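Local coordinates for protein YcaO (Methanopyrus kandleri, PDB 6CIB) that binds adenine nucleotide and magnesium and probably uses ATP to activate backbone amides of a peptide for thioamidation, at residues V228-M233 against Q254-A259; E205-P210 against R290-P295. All blocks are in the same frame, centred on the assembly; numbering follows the deposited sequence.

Interaction 1 of 2, residues V228-M233 against Q254-A259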
loop_
_atom_site.group_PDB
_atom_site.type_symbol
_atom_site.label_atom_id
_atom_site.label_comp_id
_atom_site.label_asym_id
_atom_site.label_seq_id
_atom_site.Cartn_x
_atom_site.Cartn_y
_atom_site.Cartn_z
ATOM N N VAL A 228 -6.935 2.340 -23.620
ATOM C CA VAL A 228 -6.655 3.349 -22.593
ATOM C C VAL A 228 -6.829 2.844 -21.140
ATOM O O VAL A 228 -6.067 3.224 -20.254
ATOM C CB VAL A 228 -7.444 4.667 -22.874
ATOM C CG1 VAL A 228 -8.935 4.533 -22.557
ATOM C CG2 VAL A 228 -6.836 5.842 -22.129
ATOM N N GLU A 229 -7.819 1.982 -20.916
ATOM C CA GLU A 229 -8.092 1.391 -19.601
ATOM C C GLU A 229 -6.975 0.449 -19.137
ATOM O O GLU A 229 -6.868 0.153 -17.945
ATOM C CB GLU A 229 -9.457 0.677 -19.571
ATOM C CG GLU A 229 -9.852 -0.062 -20.845
ATOM C CD GLU A 229 -10.365 0.865 -21.948
ATOM O OE1 GLU A 229 -9.747 0.872 -23.035
ATOM O OE2 GLU A 229 -11.366 1.595 -21.733
ATOM N N GLU A 230 -6.144 0.019 -20.089
ATOM C CA GLU A 230 -4.980 -0.830 -19.836
ATOM C C GLU A 230 -3.687 -0.040 -19.611
ATOM O O GLU A 230 -2.596 -0.619 -19.507
ATOM C CB GLU A 230 -4.837 -1.866 -20.951
ATOM C CG GLU A 230 -6.026 -2.816 -20.963
ATOM C CD GLU A 230 -5.748 -4.144 -21.619
ATOM O OE1 GLU A 230 -6.692 -4.954 -21.676
ATOM O OE2 GLU A 230 -4.610 -4.381 -22.073
HETATM N N MSE A 231 -3.827 1.282 -19.527
HETATM C CA MSE A 231 -2.725 2.165 -19.155
HETATM C C MSE A 231 -2.892 2.413 -17.688
HETATM O O MSE A 231 -3.669 3.275 -17.263
HETATM C CB MSE A 231 -2.702 3.449 -19.981
HETATM C CG MSE A 231 -2.151 3.107 -21.357
HETATM SE SE MSE A 231 -2.161 4.722 -22.485
HETATM C CE MSE A 231 -0.697 5.702 -21.616
ATOM N N VAL A 232 -2.168 1.616 -16.909
ATOM C CA VAL A 232 -2.296 1.587 -15.464
ATOM C C VAL A 232 -0.941 1.912 -14.840
ATOM O O VAL A 232 0.085 1.990 -15.538
ATOM C CB VAL A 232 -2.832 0.218 -14.945
ATOM C CG1 VAL A 232 -4.268 -0.042 -15.412
ATOM C CG2 VAL A 232 -1.910 -0.941 -15.331
HETATM N N MSE A 233 -0.942 2.098 -13.526
HETATM C CA MSE A 233 0.289 2.351 -12.783
HETATM C C MSE A 233 0.362 1.395 -11.632
HETATM O O MSE A 233 -0.659 1.025 -11.061
HETATM C CB MSE A 233 0.308 3.779 -12.245
HETATM C CG MSE A 233 0.261 4.845 -13.333
HETATM SE SE MSE A 233 0.423 6.606 -12.454
HETATM C CE MSE A 233 -1.411 6.687 -11.768
ATOM N N GLN A 254 -2.182 -6.796 -11.474
ATOM C CA GLN A 254 -3.445 -6.634 -10.764
ATOM C C GLN A 254 -4.360 -5.605 -11.446
ATOM O O GLN A 254 -5.557 -5.870 -11.651
ATOM C CB GLN A 254 -3.186 -6.232 -9.316
ATOM C CG GLN A 254 -4.434 -6.133 -8.447
ATOM C CD GLN A 254 -4.086 -5.982 -6.980
ATOM O OE1 GLN A 254 -4.272 -6.907 -6.188
ATOM N NE2 GLN A 254 -3.543 -4.836 -6.619
ATOM N N GLY A 255 -3.781 -4.454 -11.797
ATOM C CA GLY A 255 -4.490 -3.386 -12.507
ATOM C C GLY A 255 -5.087 -3.860 -13.823
ATOM O O GLY A 255 -6.248 -3.570 -14.117
ATOM N N LEU A 256 -4.300 -4.611 -14.596
ATOM C CA LEU A 256 -4.754 -5.148 -15.880
ATOM C C LEU A 256 -5.858 -6.172 -15.750
ATOM O O LEU A 256 -6.797 -6.175 -16.559
ATOM C CB LEU A 256 -3.584 -5.710 -16.697
ATOM C CG LEU A 256 -2.531 -4.685 -17.133
ATOM C CD1 LEU A 256 -1.280 -5.365 -17.662
ATOM C CD2 LEU A 256 -3.112 -3.717 -18.151
ATOM N N SER A 257 -5.760 -7.029 -14.730
ATOM C CA SER A 257 -6.825 -7.976 -14.409
ATOM C C SER A 257 -8.142 -7.251 -14.131
ATOM O O SER A 257 -9.184 -7.630 -14.677
ATOM C CB SER A 257 -6.432 -8.862 -13.222
ATOM O OG SER A 257 -7.546 -9.605 -12.756
HETATM N N MSE A 258 -8.076 -6.204 -13.304
HETATM C CA MSE A 258 -9.247 -5.392 -12.934
HETATM C C MSE A 258 -9.877 -4.692 -14.110
HETATM O O MSE A 258 -11.113 -4.687 -14.246
HETATM C CB MSE A 258 -8.866 -4.284 -11.950
HETATM C CG MSE A 258 -8.138 -4.791 -10.723
HETATM SE SE MSE A 258 -9.428 -5.688 -9.559
HETATM C CE MSE A 258 -8.958 -4.366 -8.169
ATOM N N ALA A 259 -9.040 -4.085 -14.956
ATOM C CA ALA A 259 -9.521 -3.336 -16.119
ATOM C C ALA A 259 -10.203 -4.270 -17.126
ATOM O O ALA A 259 -11.250 -3.931 -17.673
ATOM C CB ALA A 259 -8.383 -2.557 -16.767
#

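Interaction 2 of 2, residues E205-P210 against R290-P295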
loop_
_atom_site.group_PDB
_atom_site.type_symbol
_atom_site.label_atom_id
_atom_site.label_comp_id
_atom_site.label_asym_id
_atom_site.label_seq_id
_atom_site.Cartn_x
_atom_site.Cartn_y
_atom_site.Cartn_z
ATOM N N GLU A 205 7.107 0.590 -18.229
ATOM C CA GLU A 205 8.208 1.492 -17.888
ATOM C C GLU A 205 8.427 1.528 -16.378
ATOM O O GLU A 205 7.462 1.636 -15.619
ATOM C CB GLU A 205 7.892 2.902 -18.384
ATOM C CG GLU A 205 7.787 3.064 -19.894
ATOM C CD GLU A 205 9.140 3.242 -20.551
ATOM O OE1 GLU A 205 9.902 4.141 -20.127
ATOM O OE2 GLU A 205 9.442 2.479 -21.492
ATOM N N LEU A 206 9.688 1.438 -15.952
ATOM C CA LEU A 206 10.040 1.498 -14.530
ATOM C C LEU A 206 10.675 2.833 -14.155
ATOM O O LEU A 206 11.448 3.394 -14.929
ATOM C CB LEU A 206 10.957 0.330 -14.125
ATOM C CG LEU A 206 10.382 -1.090 -14.184
ATOM C CD1 LEU A 206 11.481 -2.117 -13.967
ATOM C CD2 LEU A 206 9.250 -1.295 -13.184
ATOM N N ARG A 207 10.323 3.327 -12.968
ATOM C CA ARG A 207 10.843 4.585 -12.430
ATOM C C ARG A 207 11.277 4.422 -10.979
ATOM O O ARG A 207 10.600 3.738 -10.205
ATOM C CB ARG A 207 9.781 5.686 -12.489
ATOM C CG ARG A 207 9.188 5.994 -13.858
ATOM C CD ARG A 207 10.214 6.521 -14.851
ATOM N NE ARG A 207 9.595 6.703 -16.168
ATOM C CZ ARG A 207 9.816 5.933 -17.228
ATOM N NH1 ARG A 207 10.676 4.918 -17.168
ATOM N NH2 ARG A 207 9.187 6.198 -18.366
ATOM N N LEU A 208 12.398 5.044 -10.615
ATOM C CA LEU A 208 12.758 5.204 -9.212
ATOM C C LEU A 208 12.243 6.557 -8.714
ATOM O O LEU A 208 12.731 7.609 -9.126
ATOM C CB LEU A 208 14.271 5.056 -8.988
ATOM C CG LEU A 208 14.724 4.982 -7.518
ATOM C CD1 LEU A 208 14.376 3.651 -6.858
ATOM C CD2 LEU A 208 16.214 5.260 -7.394
ATOM N N LEU A 209 11.237 6.516 -7.842
ATOM C CA LEU A 209 10.643 7.727 -7.272
ATOM C C LEU A 209 11.569 8.321 -6.225
ATOM O O LEU A 209 12.320 7.576 -5.582
ATOM C CB LEU A 209 9.275 7.424 -6.652
ATOM C CG LEU A 209 8.049 7.446 -7.573
ATOM C CD1 LEU A 209 7.986 6.223 -8.457
ATOM C CD2 LEU A 209 6.772 7.526 -6.764
ATOM N N PRO A 210 11.544 9.663 -6.058
ATOM C CA PRO A 210 12.275 10.248 -4.932
ATOM C C PRO A 210 11.633 9.818 -3.609
ATOM O O PRO A 210 10.451 10.081 -3.369
ATOM C CB PRO A 210 12.119 11.757 -5.158
ATOM C CG PRO A 210 10.875 11.892 -5.979
ATOM C CD PRO A 210 10.926 10.705 -6.899
ATOM N N ARG A 290 2.922 13.468 -18.869
ATOM C CA ARG A 290 4.275 13.651 -19.421
ATOM C C ARG A 290 5.405 13.396 -18.424
ATOM O O ARG A 290 6.462 12.895 -18.805
ATOM C CB ARG A 290 4.421 15.063 -20.005
ATOM C CG ARG A 290 3.872 15.228 -21.418
ATOM C CD ARG A 290 3.907 16.679 -21.897
ATOM N NE ARG A 290 5.271 17.122 -22.197
ATOM C CZ ARG A 290 6.020 17.896 -21.410
ATOM N NH1 ARG A 290 5.554 18.352 -20.249
ATOM N NH2 ARG A 290 7.252 18.220 -21.786
ATOM N N HIS A 291 5.175 13.750 -17.160
ATOM C CA HIS A 291 6.141 13.515 -16.079
ATOM C C HIS A 291 6.493 12.028 -15.892
ATOM O O HIS A 291 7.639 11.694 -15.584
ATOM C CB HIS A 291 5.712 14.194 -14.767
ATOM C CG HIS A 291 4.344 13.816 -14.281
ATOM N ND1 HIS A 291 3.206 13.959 -15.049
ATOM C CD2 HIS A 291 3.929 13.347 -13.081
ATOM C CE1 HIS A 291 2.154 13.569 -14.351
ATOM N NE2 HIS A 291 2.566 13.198 -13.151
ATOM N N TRP A 292 5.512 11.155 -16.113
ATOM C CA TRP A 292 5.735 9.704 -16.086
ATOM C C TRP A 292 6.390 9.149 -17.340
ATOM O O TRP A 292 7.174 8.200 -17.253
ATOM C CB TRP A 292 4.426 8.958 -15.809
ATOM C CG TRP A 292 3.972 9.119 -14.391
ATOM C CD1 TRP A 292 2.858 9.777 -13.955
ATOM C CD2 TRP A 292 4.643 8.640 -13.217
ATOM N NE1 TRP A 292 2.783 9.729 -12.582
ATOM C CE2 TRP A 292 3.867 9.038 -12.101
ATOM C CE3 TRP A 292 5.823 7.906 -12.996
ATOM C CZ2 TRP A 292 4.227 8.720 -10.777
ATOM C CZ3 TRP A 292 6.189 7.598 -11.672
ATOM C CH2 TRP A 292 5.388 8.006 -10.585
ATOM N N PHE A 293 6.066 9.736 -18.491
ATOM C CA PHE A 293 6.507 9.215 -19.793
ATOM C C PHE A 293 7.759 9.883 -20.361
ATOM O O PHE A 293 8.303 9.428 -21.367
ATOM C CB PHE A 293 5.355 9.221 -20.809
ATOM C CG PHE A 293 4.240 8.274 -20.454
ATOM C CD1 PHE A 293 4.391 6.896 -20.628
ATOM C CD2 PHE A 293 3.039 8.758 -19.928
ATOM C CE1 PHE A 293 3.365 6.018 -20.285
ATOM C CE2 PHE A 293 2.012 7.886 -19.584
ATOM C CZ PHE A 293 2.179 6.515 -19.757
ATOM N N GLU A 294 8.228 10.937 -19.697
ATOM C CA GLU A 294 9.481 11.600 -20.074
ATOM C C GLU A 294 10.450 11.648 -18.880
ATOM O O GLU A 294 10.601 12.697 -18.246
ATOM C CB GLU A 294 9.203 12.995 -20.653
ATOM C CG GLU A 294 8.424 12.980 -21.966
ATOM C CD GLU A 294 7.766 14.310 -22.302
ATOM O OE1 GLU A 294 8.120 15.348 -21.690
ATOM O OE2 GLU A 294 6.886 14.317 -23.195
ATOM N N PRO A 295 11.100 10.503 -18.565
ATOM C CA PRO A 295 11.969 10.432 -17.380
ATOM C C PRO A 295 13.177 11.376 -17.430
ATOM O O PRO A 295 13.726 11.608 -18.502
ATOM C CB PRO A 295 12.427 8.968 -17.369
ATOM C CG PRO A 295 12.300 8.516 -18.787
ATOM C CD PRO A 295 11.072 9.211 -19.286
HETATM O O HOH W 1 9.363 9.585 -15.461
#

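Interaction 1 of 2, residues V228-M233 against Q254-A259
Gly-255 presents bare helix backbone to the loop, and Val-232, whose side chain points toward the helix, lies against it with CG1 4.2 Å from Gly-255 C. A beta carbon at Gly-255 would come about 3.3 Å from Val-232 CG2, closer than two carbons normally pack, so the glycine lets the valine approach this near. At Leu-256 the side chain starts out along the interface and then bends in at its tip. Its CD2 branch does the touching and sits 3.4 Å from Glu-230 O. The same methyl lies 3.8 Å from Glu-230 CB, the Leu-256 and Glu-230 side chains crossing at about a right angle, and also reaches Val-232 CG2. The loop is the connection of a beta hairpin, strands 217-224 and 233-238, and Val-228 to Met-231 form a type I beta turn in it, closed by Met-231 N to Val-228 O at 3.1 Å. Thr-223 OG1, on the first hairpin strand, hydrogen-bonds Glu-230 O, so this carbonyl keeps a polar partner beside the leucine methyl. One helical turn after Gly-255, the methyl of Ala-259 points at the turn, its CB 3.3 Å from Glu-229 O. Glu-229 carries its carboxylate away from the helix, whereas the extended Glu-230 chain delivers OE1 to a salt bridge with Arg-260 NE, immediately beyond the alanine.

Interaction 2 of 2, residues E205-P210 against R290-P295
Trp-292 sets the edge of its six-membered ring against Leu-209 and the aliphatic base of Arg-207. Leu-209 CD1 reaches this edge in the ring plane, 3.8 Å from Trp-292 CH2, the two side chains crossing at about a right angle. Farther along the edge, Arg-207 CG lies 4.0 Å from Trp-292 CE3. The arginine then bends at chi2 (-63°) and slides past the tryptophan in the opposite direction to reach its backbone. There it grips Trp-292 O side-on: NE and NH2 each donate at 3.0 Å, both in the carbonyl plane and both moderately bent at the hydrogen (146° and 144°). The guanidinium thus supplies donors to a carbonyl at the C-terminal end of the short helix 290-293, and its charge may suit the partial negative charge there. The outer end of the group is held as well. Glu-205 OE1 takes NH2 at 2.8 Å through its anti lone pair and NH1 more loosely, in a salt bridge, while NH1 also reaches Leu-206 O at 2.8 Å from above that carbonyl plane. Partners around its edge thus fix the guanidinium's rotation, and Pro-295 covers one face, CG 3.8 Å above its centre. An alanine at Arg-207 would lose the double grip on Trp-292 O and the Glu-205 salt bridge, and would probably loosen the helix end from the strand. Helix 154-177 packs against the tryptophan and leucine: its Glu-175 accepts from Trp-292 NE1 and His-291 NE2, and its Val-174 touches both Trp-292 and Leu-209. Strand 203-209 itself runs between strand 217-224 and the segment around strand 183-185, with backbone hydrogen bonds to each.

In the fold
Along the chain the order is 205-210, 228-233, 254-259, 290-295, so interaction 1 falls wholly within the span that interaction 2 brackets. Their centres are 18 Å apart, linked through the antiparallel sheet 203-209, 217-224, 233-238. The two meet directly where Met-231 CE packs 3.5 Å from Phe-293 CZ and Met-233 SE 3.9 Å from Trp-292 NE1, both methionines being selenomethionine. Together the contacts set helix 241-260 against the hairpin loop and helix 290-293 against strand 203-209 of the same sheet, within the YcaO family region. Interaction 1 is the nearer to the nucleotide, the side-chain position of Gly-255 being about 11 Å from bound ADP; interaction 2 is structural packing away from the known sites.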